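Local structure of protein, related to general stress protein 26(GS26) of B.subtilis (Clostridium acetobutylicum, 2HQ7) at residues M38-D43 / Y117-F122; D43-F48 / I136-D141; F48-N53 / G85-L90. The protein probably binds a flavin and acts as an oxidoreductase of the pyridoxamine 5'-phosphate oxidase family, related to general stress protein 26 of Bacillus subtilis. One frame throughout, in Å; residues are numbered along the deposited sequence.

How the contacts relate
Contacts 1 and 3 lie within one curled antiparallel sheet, and contact 2 joins a hairpin turn to its last strand. The sheet is consistent with the split barrel of the FMN-binding family. Strand 47-53 ties the contacts together. It supplies a segment to contact 2 and to contact 3, and it runs between the two strands of contact 1. The centres of contacts 1 and 3 are about 5 Å apart. The centre of contact 2 lies about 16 Å from both. Along the chain, contact 3 is nested inside the loops closed by contacts 1 and 2, while the segments of contacts 1 and 2 alternate. Contacts 1 and 2 share Asp43, and contacts 2 and 3 share Phe48.

Contact 1 of 3, residues M38-D43 / Y117-F122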
loop_
_atom_site.group_PDB
_atom_site.type_symbol
_atom_site.label_atom_id
_atom_site.label_comp_id
_atom_site.label_asym_id
_atom_site.label_seq_id
_atom_site.Cartn_x
_atom_site.Cartn_y
_atom_site.Cartn_z
HETATM N N MSE B 38 -6.319 5.303 9.558
HETATM C CA MSE B 38 -6.122 4.983 10.967
HETATM C C MSE B 38 -7.065 3.846 11.345
HETATM O O MSE B 38 -8.238 3.829 10.944
HETATM C CB MSE B 38 -6.326 6.232 11.842
HETATM C CG MSE B 38 -6.848 5.965 13.254
HETATM SE SE MSE B 38 -6.643 7.534 14.437
HETATM C CE MSE B 38 -4.680 7.362 14.646
ATOM N N ARG B 39 -6.511 2.873 12.046
ATOM C CA ARG B 39 -7.246 1.765 12.576
ATOM C C ARG B 39 -7.879 2.211 13.881
ATOM O O ARG B 39 -7.178 2.465 14.853
ATOM C CB ARG B 39 -6.334 0.574 12.864
ATOM C CG ARG B 39 -7.114 -0.616 13.443
ATOM C CD ARG B 39 -6.245 -1.799 13.769
ATOM N NE ARG B 39 -5.167 -1.500 14.702
ATOM C CZ ARG B 39 -5.315 -1.297 16.003
ATOM N NH1 ARG B 39 -6.508 -1.296 16.578
ATOM N NH2 ARG B 39 -4.252 -1.047 16.724
ATOM N N LEU B 40 -9.207 2.303 13.883
ATOM C CA LEU B 40 -9.968 2.591 15.083
ATOM C C LEU B 40 -10.148 1.303 15.898
ATOM O O LEU B 40 -10.045 1.310 17.112
ATOM C CB LEU B 40 -11.341 3.159 14.714
ATOM C CG LEU B 40 -11.330 4.499 14.008
ATOM C CD1 LEU B 40 -12.773 4.894 13.581
ATOM C CD2 LEU B 40 -10.687 5.617 14.782
ATOM N N LYS B 41 -10.402 0.197 15.224
ATOM C CA LYS B 41 -10.708 -1.048 15.920
ATOM C C LYS B 41 -10.525 -2.205 14.973
ATOM O O LYS B 41 -10.678 -2.050 13.756
ATOM C CB LYS B 41 -12.180 -1.034 16.413
ATOM C CG LYS B 41 -12.629 -2.333 17.106
ATOM C CD LYS B 41 -14.032 -2.275 17.655
ATOM C CE LYS B 41 -14.298 -3.482 18.581
ATOM N NZ LYS B 41 -13.679 -3.269 19.904
ATOM N N HIS B 42 -10.202 -3.369 15.514
ATOM C CA HIS B 42 -10.339 -4.560 14.715
ATOM C C HIS B 42 -10.828 -5.755 15.496
ATOM O O HIS B 42 -10.729 -5.783 16.728
ATOM C CB HIS B 42 -9.028 -4.889 14.016
ATOM C CG HIS B 42 -7.949 -5.332 14.933
ATOM N ND1 HIS B 42 -7.507 -6.635 14.982
ATOM C CD2 HIS B 42 -7.211 -4.644 15.835
ATOM C CE1 HIS B 42 -6.533 -6.728 15.875
ATOM N NE2 HIS B 42 -6.344 -5.536 16.416
ATOM N N ASP B 43 -11.384 -6.719 14.756
ATOM C CA ASP B 43 -11.743 -8.009 15.288
ATOM C C ASP B 43 -10.897 -9.088 14.620
ATOM O O ASP B 43 -11.237 -9.594 13.550
ATOM C CB ASP B 43 -13.229 -8.278 15.057
ATOM C CG ASP B 43 -13.686 -9.613 15.656
ATOM O OD1 ASP B 43 -12.940 -10.207 16.466
ATOM O OD2 ASP B 43 -14.799 -10.063 15.319
ATOM N N TYR B 117 -14.373 13.712 9.925
ATOM C CA TYR B 117 -14.261 12.389 10.510
ATOM C C TYR B 117 -15.170 11.466 9.720
ATOM O O TYR B 117 -16.381 11.583 9.785
ATOM C CB TYR B 117 -14.644 12.451 11.984
ATOM C CG TYR B 117 -14.808 11.123 12.731
ATOM C CD1 TYR B 117 -13.940 10.078 12.537
ATOM C CD2 TYR B 117 -15.826 10.953 13.660
ATOM C CE1 TYR B 117 -14.094 8.870 13.230
ATOM C CE2 TYR B 117 -15.997 9.733 14.367
ATOM C CZ TYR B 117 -15.131 8.703 14.133
ATOM O OH TYR B 117 -15.271 7.513 14.822
ATOM N N THR B 118 -14.576 10.570 8.947
ATOM C CA THR B 118 -15.307 9.493 8.270
ATOM C C THR B 118 -14.894 8.160 8.891
ATOM O O THR B 118 -13.724 7.934 9.158
ATOM C CB THR B 118 -15.021 9.497 6.755
ATOM O OG1 THR B 118 -15.705 10.602 6.160
ATOM C CG2 THR B 118 -15.479 8.185 6.046
ATOM N N ALA B 119 -15.866 7.297 9.173
ATOM C CA ALA B 119 -15.569 5.987 9.706
ATOM C C ALA B 119 -15.960 4.950 8.679
ATOM O O ALA B 119 -17.018 5.058 8.040
ATOM C CB ALA B 119 -16.301 5.754 10.988
ATOM N N LEU B 120 -15.117 3.945 8.531
ATOM C CA LEU B 120 -15.347 2.862 7.555
ATOM C C LEU B 120 -15.282 1.506 8.221
ATOM O O LEU B 120 -14.607 1.327 9.216
ATOM C CB LEU B 120 -14.302 2.926 6.433
ATOM C CG LEU B 120 -14.325 4.286 5.760
ATOM C CD1 LEU B 120 -13.276 5.140 6.447
ATOM C CD2 LEU B 120 -14.054 4.225 4.309
ATOM N N CYS B 121 -16.018 0.547 7.690
ATOM C CA CYS B 121 -15.895 -0.829 8.180
ATOM C C CYS B 121 -15.432 -1.739 7.030
ATOM O O CYS B 121 -16.115 -1.851 6.011
ATOM C CB CYS B 121 -17.224 -1.274 8.752
ATOM S SG CYS B 121 -17.155 -2.906 9.418
ATOM N N PHE B 122 -14.228 -2.306 7.175
ATOM C CA PHE B 122 -13.683 -3.286 6.235
ATOM C C PHE B 122 -13.932 -4.710 6.709
ATOM O O PHE B 122 -13.646 -5.027 7.844
ATOM C CB PHE B 122 -12.177 -3.102 6.110
ATOM C CG PHE B 122 -11.474 -4.209 5.324
ATOM C CD1 PHE B 122 -11.509 -4.235 3.931
ATOM C CD2 PHE B 122 -10.693 -5.154 5.982
ATOM C CE1 PHE B 122 -10.822 -5.230 3.208
ATOM C CE2 PHE B 122 -9.977 -6.122 5.278
ATOM C CZ PHE B 122 -10.032 -6.173 3.894
#
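Leu40 meets Tyr117 and Ala119 across strand 47-53 in the curled antiparallel sheet of a split barrel, the fold expected for this FMN-binding family. Strands 32-43 and 117-131 are not direct neighbours. Each pairs with 47-53, so only side chains can bridge the gap. The nearest CA atoms, those of Leu40 and Ala119, are 8.5 Å apart.

Leu40 points toward the other segment. Its CG lies beside the backbone N and opposite the carbonyl carbon (chi1 -65°). The extended second torsion (chi2 175°) then puts CD1 at the far end, where it reaches toward Tyr117 beside Ser51 of the middle strand. Tyr117 does the reverse. Its CG is anti to the backbone N (chi1 170°), and the ring reaches back from the opposite direction to meet the leucine. CD1 of Leu40 arrives at the edge of the ring, near its plane, and not over a face. It lies 4.2 Å from Tyr117 CE1. The methyl of Ala119 flanks the same branch more loosely, with CB 4.5 Å from Leu40 CD1. All three residues are buried, yet the contact is small, about 90 Å² in total.

A classic beta bulge shapes this end of strand 32-43. Leu40 and Lys41 both face Trp49. Leu99 of helix 93-99 packs on both Leu40 and Tyr117 and so closes over the pair. Trp100 meets the tyrosine ring edge-to-face.

The tyrosine hydroxyl donates to the backbone oxygen of Lys96, a hydrogen bond that ties strand 117-131 to helix 93-99. The same Tyr117 OH lies 3.8 Å from Leu40 CD1, a plain packing contact.

Contact 2 of 3, residues D43-F48 / I136-D141; sequences DGLKKF and ITFKID
Leu45 and Phe138 cross at about a right angle, with the leucine extending one methyl to the ring. Leu45 CD1 is 4.0 Å from Phe138 CE2 and almost as near to CZ. Phe138 CG sits between the backbone N and the carbonyl carbon (chi1 52°), and this turns the ring toward the leucine.

Ile140 approaches the base of the same residue. Its CD1 lies 3.9 Å from Leu45 CB, and the same methyl is 3.5 Å from Leu45 O. That carbonyl oxygen is buried here without a hydrogen-bonding partner. The edge of the Phe48 ring also meets it, in the plane of the ring. The other branch of Ile140, CG2, touches the aliphatic part of Lys46 4.1 Å away at CG. The lysine chain then bends away, and its NZ forms a long, weak salt bridge with Asp43 OD2.

Tyr144 takes the Leu45 N-H in a hydrogen bond, and Leu8 of helix 5-16 packs on Leu45. Leu45 and Lys46 thus pack on Phe138 of strand 134-139 and on Ile140. Segment 43-48 spans the turn of the hairpin between strands 32-43 and 47-53 of the split-barrel sheet, with a classic bulge in which Lys46 and Lys47 both face Asp43.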
loop_
_atom_site.group_PDB
_atom_site.type_symbol
_atom_site.label_atom_id
_atom_site.label_comp_id
_atom_site.label_asym_id
_atom_site.label_seq_id
_atom_site.Cartn_x
_atom_site.Cartn_y
_atom_site.Cartn_z
ATOM N N ASP B 43 -11.384 -6.719 14.756
ATOM C CA ASP B 43 -11.743 -8.009 15.288
ATOM C C ASP B 43 -10.897 -9.088 14.620
ATOM O O ASP B 43 -11.237 -9.594 13.550
ATOM C CB ASP B 43 -13.229 -8.278 15.057
ATOM C CG ASP B 43 -13.686 -9.613 15.656
ATOM O OD1 ASP B 43 -12.940 -10.207 16.466
ATOM O OD2 ASP B 43 -14.799 -10.063 15.319
ATOM N N GLY B 44 -9.807 -9.480 15.271
ATOM C CA GLY B 44 -8.878 -10.390 14.641
ATOM C C GLY B 44 -8.530 -9.934 13.239
ATOM O O GLY B 44 -8.236 -8.754 13.039
ATOM N N LEU B 45 -8.566 -10.858 12.278
ATOM C CA LEU B 45 -8.342 -10.514 10.856
ATOM C C LEU B 45 -9.633 -10.430 10.066
ATOM O O LEU B 45 -9.623 -10.265 8.842
ATOM C CB LEU B 45 -7.462 -11.548 10.174
ATOM C CG LEU B 45 -6.130 -11.894 10.813
ATOM C CD1 LEU B 45 -5.386 -12.856 9.916
ATOM C CD2 LEU B 45 -5.356 -10.635 11.033
ATOM N N LYS B 46 -10.749 -10.503 10.764
ATOM C CA LYS B 46 -12.060 -10.536 10.113
ATOM C C LYS B 46 -12.598 -9.170 9.754
ATOM O O LYS B 46 -13.301 -9.008 8.747
ATOM C CB LYS B 46 -13.080 -11.177 11.081
ATOM C CG LYS B 46 -12.688 -12.546 11.601
ATOM C CD LYS B 46 -13.836 -13.248 12.337
ATOM C CE LYS B 46 -13.712 -13.166 13.861
ATOM N NZ LYS B 46 -15.003 -13.566 14.570
ATOM N N LYS B 47 -12.367 -8.197 10.625
ATOM C CA LYS B 47 -13.075 -6.921 10.519
ATOM C C LYS B 47 -12.220 -5.786 11.061
ATOM O O LYS B 47 -11.607 -5.892 12.124
ATOM C CB LYS B 47 -14.451 -6.959 11.240
ATOM C CG LYS B 47 -15.664 -6.850 10.315
ATOM C CD LYS B 47 -16.999 -6.689 11.070
ATOM C CE LYS B 47 -18.240 -6.737 10.151
ATOM N NZ LYS B 47 -19.514 -6.203 10.798
ATOM N N PHE B 48 -12.176 -4.699 10.298
ATOM C CA PHE B 48 -11.429 -3.506 10.679
ATOM C C PHE B 48 -12.329 -2.290 10.581
ATOM O O PHE B 48 -13.055 -2.112 9.609
ATOM C CB PHE B 48 -10.241 -3.333 9.763
ATOM C CG PHE B 48 -9.181 -4.337 9.996
ATOM C CD1 PHE B 48 -9.360 -5.654 9.574
ATOM C CD2 PHE B 48 -8.049 -4.008 10.693
ATOM C CE1 PHE B 48 -8.418 -6.605 9.803
ATOM C CE2 PHE B 48 -7.080 -4.970 10.916
ATOM C CZ PHE B 48 -7.279 -6.266 10.482
ATOM N N ILE B 136 1.970 -17.125 2.112
ATOM C CA ILE B 136 0.924 -18.074 2.386
ATOM C C ILE B 136 -0.365 -17.326 2.227
ATOM O O ILE B 136 -0.565 -16.329 2.895
ATOM C CB ILE B 136 1.016 -18.580 3.857
ATOM C CG1 ILE B 136 2.201 -19.530 4.016
ATOM C CG2 ILE B 136 -0.287 -19.276 4.275
ATOM C CD1 ILE B 136 3.038 -19.300 5.228
ATOM N N THR B 137 -1.222 -17.810 1.327
ATOM C CA THR B 137 -2.524 -17.262 1.082
ATOM C C THR B 137 -3.522 -18.090 1.841
ATOM O O THR B 137 -3.453 -19.316 1.801
ATOM C CB THR B 137 -2.926 -17.349 -0.421
ATOM O OG1 THR B 137 -1.953 -16.697 -1.227
ATOM C CG2 THR B 137 -4.235 -16.659 -0.656
ATOM N N PHE B 138 -4.487 -17.432 2.476
ATOM C CA PHE B 138 -5.541 -18.134 3.225
ATOM C C PHE B 138 -6.855 -17.430 3.077
ATOM O O PHE B 138 -6.876 -16.215 2.902
ATOM C CB PHE B 138 -5.165 -18.162 4.701
ATOM C CG PHE B 138 -4.819 -16.806 5.260
ATOM C CD1 PHE B 138 -3.519 -16.303 5.162
ATOM C CD2 PHE B 138 -5.780 -16.044 5.899
ATOM C CE1 PHE B 138 -3.206 -15.051 5.676
ATOM C CE2 PHE B 138 -5.479 -14.799 6.414
ATOM C CZ PHE B 138 -4.187 -14.294 6.312
ATOM N N LYS B 139 -7.954 -18.176 3.170
ATOM C CA LYS B 139 -9.284 -17.587 3.307
ATOM C C LYS B 139 -9.562 -17.345 4.778
ATOM O O LYS B 139 -9.164 -18.140 5.632
ATOM C CB LYS B 139 -10.374 -18.495 2.740
ATOM C CG LYS B 139 -10.275 -18.804 1.259
ATOM C CD LYS B 139 -11.542 -19.572 0.816
ATOM C CE LYS B 139 -11.379 -20.211 -0.584
ATOM N NZ LYS B 139 -12.638 -20.859 -1.099
ATOM N N ILE B 140 -10.246 -16.246 5.087
ATOM C CA ILE B 140 -10.495 -15.874 6.476
ATOM C C ILE B 140 -11.245 -16.985 7.190
ATOM O O ILE B 140 -10.867 -17.376 8.285
ATOM C CB ILE B 140 -11.288 -14.543 6.591
ATOM C CG1 ILE B 140 -10.391 -13.386 6.228
ATOM C CG2 ILE B 140 -11.753 -14.279 8.023
ATOM C CD1 ILE B 140 -9.209 -13.292 7.111
ATOM N N ASP B 141 -12.278 -17.509 6.543
ATOM C CA ASP B 141 -13.089 -18.584 7.115
ATOM C C ASP B 141 -12.297 -19.868 7.440
ATOM O O ASP B 141 -12.769 -20.673 8.249
ATOM C CB ASP B 141 -14.307 -18.888 6.213
ATOM C CG ASP B 141 -13.998 -19.879 5.101
ATOM O OD1 ASP B 141 -14.053 -21.101 5.359
ATOM O OD2 ASP B 141 -13.751 -19.442 3.955
#

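Contact 3 of 3, residues F48-N53 / G85-L90; sequences FWLSTN and GTIEIL
Leu50 and Ile87 meet methyl to methyl in the buried half of this contact. Leu50 CD1 is 4.2 Å from Ile87 CD1. Neither side chain starts straight at the other segment, but both turn so that their ends approach. For Ile87, CG1 lies anti to the backbone N (chi1 -160°), and this swings the CD1 methyl toward the leucine. Around the pair the packing is apolar. Leu70 and Met37 adjoin Leu50, and Ile68 and Leu120 adjoin Ile87. This side faces the interior of the barrel.

The second pair, Trp49 and Leu90, sits on the other face of the sheet. Both residues are partly exposed, whereas Leu50 and Ile87 are buried, so this half is the more open one. Its closest atoms are nonetheless slightly nearer than those of the buried pair. Leu90 points toward the tryptophan. Its CD1 comes to the indole edge in the plane of the ring, 3.9 Å from Trp49 CD1. The faces of the indole are not used by this leucine. In Trp49, chi1 of -73° sets the indole beside the backbone N, and chi2 of -93° turns its CD1 edge to Leu90. A bound 1,2-ethanediol, probably from the crystallisation liquor, lies about 3 Å from the Leu90 side chain. The two pairs together bury about 96 Å².

Near the start of segment 85-90, Thr86 packs on Tyr31 of the second subunit. The strands themselves are well separated, with 9.5 Å between the nearest CA atoms, Leu50 CA and Ile89 CA. Strand 117-131 runs between them and pairs with both. Leu99 of helix 93-99 covers both Trp49 and Leu90 on the outer face. Strand 67-74 lines the inner one.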
loop_
_atom_site.group_PDB
_atom_site.type_symbol
_atom_site.label_atom_id
_atom_site.label_comp_id
_atom_site.label_asym_id
_atom_site.label_seq_id
_atom_site.Cartn_x
_atom_site.Cartn_y
_atom_site.Cartn_z
ATOM N N PHE B 48 -12.176 -4.699 10.298
ATOM C CA PHE B 48 -11.429 -3.506 10.679
ATOM C C PHE B 48 -12.329 -2.290 10.581
ATOM O O PHE B 48 -13.055 -2.112 9.609
ATOM C CB PHE B 48 -10.241 -3.333 9.763
ATOM C CG PHE B 48 -9.181 -4.337 9.996
ATOM C CD1 PHE B 48 -9.360 -5.654 9.574
ATOM C CD2 PHE B 48 -8.049 -4.008 10.693
ATOM C CE1 PHE B 48 -8.418 -6.605 9.803
ATOM C CE2 PHE B 48 -7.080 -4.970 10.916
ATOM C CZ PHE B 48 -7.279 -6.266 10.482
ATOM N N TRP B 49 -12.230 -1.411 11.547
ATOM C CA TRP B 49 -12.948 -0.144 11.493
ATOM C C TRP B 49 -11.868 0.907 11.391
ATOM O O TRP B 49 -10.927 0.913 12.187
ATOM C CB TRP B 49 -13.776 0.049 12.771
ATOM C CG TRP B 49 -14.979 -0.830 12.839
ATOM C CD1 TRP B 49 -16.228 -0.521 12.431
ATOM C CD2 TRP B 49 -15.041 -2.168 13.346
ATOM N NE1 TRP B 49 -17.061 -1.587 12.623
ATOM C CE2 TRP B 49 -16.362 -2.587 13.244
ATOM C CE3 TRP B 49 -14.116 -3.019 13.942
ATOM C CZ2 TRP B 49 -16.771 -3.860 13.632
ATOM C CZ3 TRP B 49 -14.509 -4.263 14.336
ATOM C CH2 TRP B 49 -15.843 -4.676 14.195
ATOM N N LEU B 50 -11.985 1.759 10.387
ATOM C CA LEU B 50 -10.903 2.674 10.067
ATOM C C LEU B 50 -11.411 4.078 9.994
ATOM O O LEU B 50 -12.600 4.309 9.719
ATOM C CB LEU B 50 -10.293 2.310 8.717
ATOM C CG LEU B 50 -9.798 0.895 8.471
ATOM C CD1 LEU B 50 -9.563 0.713 7.001
ATOM C CD2 LEU B 50 -8.489 0.604 9.310
ATOM N N SER B 51 -10.505 5.011 10.227
ATOM C CA SER B 51 -10.779 6.432 10.078
ATOM C C SER B 51 -9.964 7.087 8.975
ATOM O O SER B 51 -8.806 6.793 8.809
ATOM C CB SER B 51 -10.440 7.180 11.359
ATOM O OG SER B 51 -10.998 8.464 11.301
ATOM N N THR B 52 -10.601 8.002 8.259
ATOM C CA THR B 52 -9.919 8.853 7.308
ATOM C C THR B 52 -10.668 10.171 7.179
ATOM O O THR B 52 -11.811 10.321 7.663
ATOM C CB THR B 52 -9.761 8.150 5.942
ATOM O OG1 THR B 52 -8.736 8.798 5.173
ATOM C CG2 THR B 52 -11.101 8.104 5.167
ATOM N N ASN B 53 -10.013 11.133 6.543
ATOM C CA ASN B 53 -10.629 12.429 6.292
ATOM C C ASN B 53 -11.695 12.351 5.197
ATOM O O ASN B 53 -11.490 11.728 4.156
ATOM C CB ASN B 53 -9.568 13.469 5.947
ATOM C CG ASN B 53 -8.716 13.055 4.747
ATOM O OD1 ASN B 53 -7.649 12.422 4.897
ATOM N ND2 ASN B 53 -9.205 13.370 3.549
ATOM N N GLY B 85 -10.897 -7.569 0.562
ATOM C CA GLY B 85 -12.275 -7.463 1.034
ATOM C C GLY B 85 -12.966 -6.227 0.535
ATOM O O GLY B 85 -12.538 -5.650 -0.435
ATOM N N THR B 86 -14.074 -5.869 1.189
ATOM C CA THR B 86 -14.895 -4.735 0.817
ATOM C C THR B 86 -15.156 -3.848 2.019
ATOM O O THR B 86 -15.170 -4.298 3.165
ATOM C CB THR B 86 -16.287 -5.180 0.330
ATOM O OG1 THR B 86 -16.875 -5.959 1.359
ATOM C CG2 THR B 86 -16.199 -5.997 -0.915
ATOM N N ILE B 87 -15.405 -2.586 1.742
ATOM C CA ILE B 87 -15.470 -1.576 2.780
ATOM C C ILE B 87 -16.809 -0.837 2.674
ATOM O O ILE B 87 -17.316 -0.640 1.585
ATOM C CB ILE B 87 -14.292 -0.626 2.622
ATOM C CG1 ILE B 87 -14.033 0.130 3.919
ATOM C CG2 ILE B 87 -14.516 0.312 1.415
ATOM C CD1 ILE B 87 -12.620 0.611 4.053
ATOM N N GLU B 88 -17.399 -0.461 3.810
ATOM C CA GLU B 88 -18.584 0.388 3.771
ATOM C C GLU B 88 -18.371 1.601 4.672
ATOM O O GLU B 88 -17.695 1.499 5.701
ATOM C CB GLU B 88 -19.820 -0.400 4.170
ATOM C CG GLU B 88 -19.969 -0.668 5.622
ATOM C CD GLU B 88 -21.446 -0.875 6.026
ATOM O OE1 GLU B 88 -22.251 0.087 5.914
ATOM O OE2 GLU B 88 -21.783 -1.991 6.478
ATOM N N ILE B 89 -18.920 2.741 4.272
ATOM C CA ILE B 89 -18.830 3.982 5.057
ATOM C C ILE B 89 -19.909 3.927 6.097
ATOM O O ILE B 89 -21.041 3.670 5.778
ATOM C CB ILE B 89 -19.084 5.240 4.194
ATOM C CG1 ILE B 89 -18.001 5.405 3.114
ATOM C CG2 ILE B 89 -19.183 6.514 5.070
ATOM C CD1 ILE B 89 -18.478 6.234 1.875
ATOM N N LEU B 90 -19.566 4.211 7.342
ATOM C CA LEU B 90 -20.571 4.273 8.391
ATOM C C LEU B 90 -21.006 5.710 8.665
ATOM O O LEU B 90 -20.279 6.509 9.270
ATOM C CB LEU B 90 -20.047 3.635 9.664
ATOM C CG LEU B 90 -19.566 2.195 9.588
ATOM C CD1 LEU B 90 -19.060 1.794 10.988
ATOM C CD2 LEU B 90 -20.690 1.276 9.114
#